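Local coordinates for clostripain-related protein (Bacteroides thetaiotaomicron, PDB 6N9J) that probably cleaves peptide bonds as a secreted cysteine protease of the C11 (clostripain) family and is captured with an irreversible peptide inhibitor bound, at residues F109-D114 and W126-D130; A250-T255 and H306-Y311. All coordinates share one frame; numbering follows the deposited sequence.

Contact 1 of 2, residues F109-D114 and W126-D130; sequences FWSHGD and WWGQD
Trp127 lies between Phe109 and Ser111. Phe109 CB sits over one indole face, 3.4 Å from Trp127 CZ2, and Ser111 CB covers the opposite face. The Phe109 ring turns its edge to the indole, planes at 65°. Although Trp127 CB points away, a chi1 of 173° brings the ring back toward Phe109 and Ser111. Its buried NE1 has no partner.

Trp126 turns a face to Asp114, whose CB makes a CH-pi contact 3.7 Å from the centroid of the five-membered ring. His112 CB meets the indole edge. An alanine here removes the ring, and would probably leave Asp114 CB without its CH-pi partner and a gap beside His112 CB. His112 and Gln129 run side by side, ring and amide planes 89° apart. Gln129 OE1 is 3.3 Å from His112 CD2; His112 NE2 bonds to Ser22 and Gln129 NE2 to Asp135.

Backbone bonds fix the register: Gly128 N to His112 O at 2.6 Å, and Asp114 N to Trp126 O at 2.7 Å. Ser111 OG accepts from Gln129 N and also bonds Ala18 O. Indole faces and backbone bonds hold the His112-Gly113 loop, which meets the peptide. This pair is consistent with the histidine motif of clan CD proteases.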
loop_
_atom_site.group_PDB
_atom_site.type_symbol
_atom_site.label_atom_id
_atom_site.label_comp_id
_atom_site.label_asym_id
_atom_site.label_seq_id
_atom_site.Cartn_x
_atom_site.Cartn_y
_atom_site.Cartn_z
ATOM N N PHE A 109 -2.396 3.590 -4.933
ATOM C CA PHE A 109 -3.577 2.730 -4.972
ATOM C C PHE A 109 -4.388 2.930 -3.714
ATOM O O PHE A 109 -3.978 2.510 -2.650
ATOM C CB PHE A 109 -3.191 1.264 -5.130
ATOM C CG PHE A 109 -2.637 0.939 -6.483
ATOM C CD1 PHE A 109 -3.456 0.950 -7.597
ATOM C CD2 PHE A 109 -1.295 0.640 -6.644
ATOM C CE1 PHE A 109 -2.944 0.668 -8.848
ATOM C CE2 PHE A 109 -0.779 0.351 -7.888
ATOM C CZ PHE A 109 -1.599 0.365 -8.991
ATOM N N TRP A 110 -5.543 3.577 -3.869
ATOM C CA TRP A 110 -6.426 3.969 -2.773
ATOM C C TRP A 110 -7.664 3.076 -2.730
ATOM O O TRP A 110 -8.524 3.165 -3.608
ATOM C CB TRP A 110 -6.817 5.435 -2.979
ATOM C CG TRP A 110 -7.564 6.197 -1.901
ATOM C CD1 TRP A 110 -7.098 7.283 -1.208
ATOM C CD2 TRP A 110 -8.923 6.011 -1.476
ATOM N NE1 TRP A 110 -8.063 7.758 -0.356
ATOM C CE2 TRP A 110 -9.194 7.000 -0.501
ATOM C CE3 TRP A 110 -9.932 5.091 -1.803
ATOM C CZ2 TRP A 110 -10.426 7.101 0.137
ATOM C CZ3 TRP A 110 -11.157 5.187 -1.156
ATOM C CH2 TRP A 110 -11.391 6.182 -0.197
ATOM N N SER A 111 -7.760 2.222 -1.712
ATOM C CA SER A 111 -8.908 1.329 -1.551
ATOM C C SER A 111 -8.772 0.464 -0.312
ATOM O O SER A 111 -7.923 0.709 0.552
ATOM C CB SER A 111 -9.073 0.410 -2.766
ATOM O OG SER A 111 -10.383 -0.109 -2.836
ATOM N N HIS A 112 -9.631 -0.552 -0.243
ATOM C CA HIS A 112 -9.441 -1.679 0.656
ATOM C C HIS A 112 -8.246 -2.519 0.195
ATOM O O HIS A 112 -7.880 -2.504 -0.982
ATOM C CB HIS A 112 -10.706 -2.550 0.708
ATOM C CG HIS A 112 -11.818 -1.954 1.512
ATOM N ND1 HIS A 112 -11.788 -1.888 2.889
ATOM C CD2 HIS A 112 -12.993 -1.394 1.135
ATOM C CE1 HIS A 112 -12.896 -1.318 3.324
ATOM N NE2 HIS A 112 -13.646 -1.010 2.279
ATOM N N GLY A 113 -7.656 -3.263 1.127
ATOM C CA GLY A 113 -6.541 -4.142 0.830
ATOM C C GLY A 113 -6.498 -5.288 1.821
ATOM O O GLY A 113 -6.998 -5.165 2.944
ATOM N N ASP A 114 -5.923 -6.410 1.402
ATOM C CA ASP A 114 -5.743 -7.564 2.289
ATOM C C ASP A 114 -4.544 -8.382 1.792
ATOM O O ASP A 114 -4.625 -9.600 1.602
ATOM C CB ASP A 114 -7.022 -8.415 2.355
ATOM C CG ASP A 114 -7.143 -9.211 3.662
ATOM O OD1 ASP A 114 -6.102 -9.538 4.272
ATOM O OD2 ASP A 114 -8.281 -9.513 4.084
ATOM N N TRP A 126 -5.373 -9.743 -1.550
ATOM C CA TRP A 126 -5.989 -8.980 -2.625
ATOM C C TRP A 126 -5.961 -7.476 -2.352
ATOM O O TRP A 126 -5.824 -7.039 -1.207
ATOM C CB TRP A 126 -7.434 -9.442 -2.843
ATOM C CG TRP A 126 -8.270 -9.412 -1.598
ATOM C CD1 TRP A 126 -8.549 -10.467 -0.772
ATOM C CD2 TRP A 126 -8.935 -8.271 -1.033
ATOM N NE1 TRP A 126 -9.350 -10.051 0.264
ATOM C CE2 TRP A 126 -9.600 -8.710 0.129
ATOM C CE3 TRP A 126 -9.045 -6.925 -1.405
ATOM C CZ2 TRP A 126 -10.355 -7.849 0.928
ATOM C CZ3 TRP A 126 -9.792 -6.073 -0.612
ATOM C CH2 TRP A 126 -10.438 -6.539 0.541
ATOM N N TRP A 127 -6.092 -6.681 -3.412
ATOM C CA TRP A 127 -6.205 -5.238 -3.245
ATOM C C TRP A 127 -7.481 -4.720 -3.901
ATOM O O TRP A 127 -7.863 -5.171 -4.980
ATOM C CB TRP A 127 -4.992 -4.483 -3.832
ATOM C CG TRP A 127 -5.233 -2.989 -3.789
ATOM C CD1 TRP A 127 -4.977 -2.150 -2.741
ATOM C CD2 TRP A 127 -5.844 -2.182 -4.808
ATOM N NE1 TRP A 127 -5.378 -0.873 -3.048
ATOM C CE2 TRP A 127 -5.913 -0.866 -4.312
ATOM C CE3 TRP A 127 -6.331 -2.444 -6.094
ATOM C CZ2 TRP A 127 -6.437 0.186 -5.061
ATOM C CZ3 TRP A 127 -6.870 -1.401 -6.829
ATOM C CH2 TRP A 127 -6.917 -0.100 -6.310
ATOM N N GLY A 128 -8.132 -3.759 -3.259
ATOM C CA GLY A 128 -9.193 -3.037 -3.938
ATOM C C GLY A 128 -10.534 -3.742 -3.908
ATOM O O GLY A 128 -10.629 -4.964 -4.031
ATOM N N GLN A 129 -11.582 -2.959 -3.721
ATOM C CA GLN A 129 -12.923 -3.503 -3.752
ATOM C C GLN A 129 -13.830 -2.576 -4.538
ATOM O O GLN A 129 -13.722 -1.352 -4.443
ATOM C CB GLN A 129 -13.463 -3.703 -2.341
ATOM C CG GLN A 129 -14.855 -4.297 -2.306
ATOM C CD GLN A 129 -15.420 -4.326 -0.905
ATOM O OE1 GLN A 129 -15.252 -3.378 -0.128
ATOM N NE2 GLN A 129 -16.078 -5.424 -0.561
ATOM N N ASP A 130 -14.699 -3.181 -5.332
ATOM C CA ASP A 130 -15.766 -2.484 -6.028
ATOM C C ASP A 130 -17.049 -3.274 -5.792
ATOM O O ASP A 130 -17.149 -4.425 -6.223
ATOM C CB ASP A 130 -15.443 -2.370 -7.519
ATOM C CG ASP A 130 -16.429 -1.507 -8.272
ATOM O OD1 ASP A 130 -17.604 -1.931 -8.416
ATOM O OD2 ASP A 130 -16.019 -0.424 -8.743
#

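Contact 2 of 2, residues A250-T255 and H306-Y311; sequences ALAAAT and HYKEMY
Leu251 and Tyr307 meet at the tight, buried side of this helix pair. Leu251 CD1 comes to 3.5 Å from Tyr307 CE1, the two side chains crossing at a slant. A chi1 of 177° sets the Tyr307 ring beside its own carbonyl carbon and carries it across toward helix 248-259. The edge of that ring runs along the backbone of Ala254, with Tyr307 CD1 3.9 Å from Ala254 C. Thr255 lies beside Tyr307 and points the same way. Its OG1 is at the ring edge, 3.2 Å from Tyr307 CE1. The hydroxyl of Thr255 donates to Leu251 O, which also takes the Thr255 N-H, and it accepts a hydrogen bond from a water. Leu251 CD1 reaches on to Tyr311, whose hydroxyl bonds to Glu342 O. Ala254 CB, also buried, packs on Met310 CG at 3.7 Å.

The other side is looser and nearer solvent. Beyond CG the Met310 chain bends away, leaving SD 3.9 Å from Ala250 CB. His306 is exposed and only brushes Ala254 CB with CD2.

The axes of the two segments approach to 8.9 Å and run at 163°. Ala250 and Ala254, both turned toward the partner, fit this spacing. Leu290 and Met294 of helix 290-297 touch Tyr307, so a third helix closes over the buried side. This is antiparallel helix packing within a small cluster of helices.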
loop_
_atom_site.group_PDB
_atom_site.type_symbol
_atom_site.label_atom_id
_atom_site.label_comp_id
_atom_site.label_asym_id
_atom_site.label_seq_id
_atom_site.Cartn_x
_atom_site.Cartn_y
_atom_site.Cartn_z
ATOM N N ALA A 250 18.245 -10.504 -3.136
ATOM C CA ALA A 250 19.250 -10.826 -2.125
ATOM C C ALA A 250 18.594 -11.218 -0.804
ATOM O O ALA A 250 19.110 -12.064 -0.072
ATOM C CB ALA A 250 20.196 -9.658 -1.911
ATOM N N LEU A 251 17.470 -10.595 -0.491
ATOM C CA LEU A 251 16.733 -10.957 0.714
ATOM C C LEU A 251 16.240 -12.402 0.602
ATOM O O LEU A 251 16.400 -13.193 1.526
ATOM C CB LEU A 251 15.566 -9.994 0.950
ATOM C CG LEU A 251 14.785 -10.206 2.259
ATOM C CD1 LEU A 251 15.680 -10.117 3.502
ATOM C CD2 LEU A 251 13.639 -9.231 2.353
ATOM N N ALA A 252 15.670 -12.749 -0.546
ATOM C CA ALA A 252 15.211 -14.116 -0.791
ATOM C C ALA A 252 16.369 -15.106 -0.692
ATOM O O ALA A 252 16.224 -16.172 -0.110
ATOM C CB ALA A 252 14.540 -14.214 -2.155
ATOM N N ALA A 253 17.519 -14.744 -1.256
ATOM C CA ALA A 253 18.711 -15.585 -1.182
ATOM C C ALA A 253 19.228 -15.692 0.258
ATOM O O ALA A 253 19.677 -16.750 0.681
ATOM C CB ALA A 253 19.804 -15.048 -2.101
ATOM N N ALA A 254 19.158 -14.601 1.017
ATOM C CA ALA A 254 19.582 -14.641 2.415
ATOM C C ALA A 254 18.612 -15.490 3.230
ATOM O O ALA A 254 19.013 -16.147 4.181
ATOM C CB ALA A 254 19.683 -13.239 2.995
ATOM N N THR A 255 17.337 -15.480 2.845
ATOM C CA THR A 255 16.320 -16.284 3.522
ATOM C C THR A 255 16.573 -17.777 3.352
ATOM O O THR A 255 16.471 -18.544 4.303
ATOM C CB THR A 255 14.905 -15.949 3.005
ATOM O OG1 THR A 255 14.596 -14.587 3.316
ATOM C CG2 THR A 255 13.854 -16.870 3.639
ATOM N N HIS A 306 23.868 -12.127 8.585
ATOM C CA HIS A 306 23.885 -11.743 7.186
ATOM C C HIS A 306 22.471 -11.389 6.718
ATOM O O HIS A 306 22.275 -10.433 5.971
ATOM C CB HIS A 306 24.452 -12.853 6.312
ATOM C CG HIS A 306 24.373 -12.548 4.848
ATOM N ND1 HIS A 306 25.275 -11.726 4.209
ATOM C CD2 HIS A 306 23.476 -12.926 3.903
ATOM C CE1 HIS A 306 24.948 -11.620 2.934
ATOM N NE2 HIS A 306 23.860 -12.339 2.724
ATOM N N TYR A 307 21.492 -12.175 7.166
ATOM C CA TYR A 307 20.100 -11.921 6.835
ATOM C C TYR A 307 19.678 -10.530 7.288
ATOM O O TYR A 307 18.998 -9.818 6.557
ATOM C CB TYR A 307 19.176 -12.974 7.462
ATOM C CG TYR A 307 17.724 -12.688 7.184
ATOM C CD1 TYR A 307 17.132 -13.114 6.003
ATOM C CD2 TYR A 307 16.947 -11.965 8.085
ATOM C CE1 TYR A 307 15.814 -12.838 5.731
ATOM C CE2 TYR A 307 15.625 -11.680 7.816
ATOM C CZ TYR A 307 15.064 -12.123 6.641
ATOM O OH TYR A 307 13.750 -11.842 6.356
ATOM N N LYS A 308 20.077 -10.148 8.498
ATOM C CA LYS A 308 19.705 -8.837 9.022
ATOM C C LYS A 308 20.262 -7.716 8.143
ATOM O O LYS A 308 19.597 -6.702 7.943
ATOM C CB LYS A 308 20.184 -8.668 10.461
ATOM C CG LYS A 308 19.471 -9.598 11.445
ATOM C CD LYS A 308 19.619 -9.127 12.881
ATOM C CE LYS A 308 21.071 -9.127 13.326
ATOM N NZ LYS A 308 21.234 -8.551 14.697
ATOM N N GLU A 309 21.472 -7.905 7.623
ATOM C CA GLU A 309 22.068 -6.922 6.716
ATOM C C GLU A 309 21.243 -6.779 5.445
ATOM O O GLU A 309 20.957 -5.671 5.020
ATOM C CB GLU A 309 23.505 -7.299 6.351
ATOM C CG GLU A 309 24.429 -7.561 7.534
ATOM C CD GLU A 309 24.854 -6.294 8.255
ATOM O OE1 GLU A 309 24.250 -5.227 7.997
ATOM O OE2 GLU A 309 25.803 -6.369 9.072
ATOM N N MET A 310 20.875 -7.908 4.843
ATOM C CA MET A 310 20.080 -7.901 3.626
ATOM C C MET A 310 18.705 -7.332 3.909
ATOM O O MET A 310 18.106 -6.682 3.059
ATOM C CB MET A 310 19.954 -9.311 3.047
ATOM C CG MET A 310 21.270 -9.920 2.603
ATOM S SD MET A 310 22.183 -8.993 1.344
ATOM C CE MET A 310 23.380 -8.167 2.367
ATOM N N TYR A 311 18.206 -7.594 5.112
ATOM C CA TYR A 311 16.932 -7.026 5.542
ATOM C C TYR A 311 17.023 -5.509 5.645
ATOM O O TYR A 311 16.118 -4.797 5.229
ATOM C CB TYR A 311 16.519 -7.611 6.887
ATOM C CG TYR A 311 15.111 -7.279 7.304
ATOM C CD1 TYR A 311 14.814 -6.071 7.916
ATOM C CD2 TYR A 311 14.076 -8.178 7.092
ATOM C CE1 TYR A 311 13.528 -5.768 8.307
ATOM C CE2 TYR A 311 12.787 -7.884 7.476
ATOM C CZ TYR A 311 12.519 -6.678 8.087
ATOM O OH TYR A 311 11.234 -6.372 8.475
HETATM O O HOH W 1 12.738 -13.637 5.050
#

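How the contacts relate
Contact 1 and contact 2 do not touch. Their centres are 29 Å apart and their nearest atoms about 17 Å. The centre of contact 1 is about 9 Å from the centre of the chain, in a segment running on from strand 105-110. The centre of contact 2 is about 22 Å from that point, in a peripheral helical cluster. The main sheet joins them. Helix 248-259 follows strand 239-244, and helix 301-314 leads into strand 315-327. These two strands pair antiparallel in the same mixed sheet that holds strand 105-110. Contact 1 borders the bound peptide, through the Gly113 backbone and His112, and probably forms part of its site; contact 2 is packing remote from it.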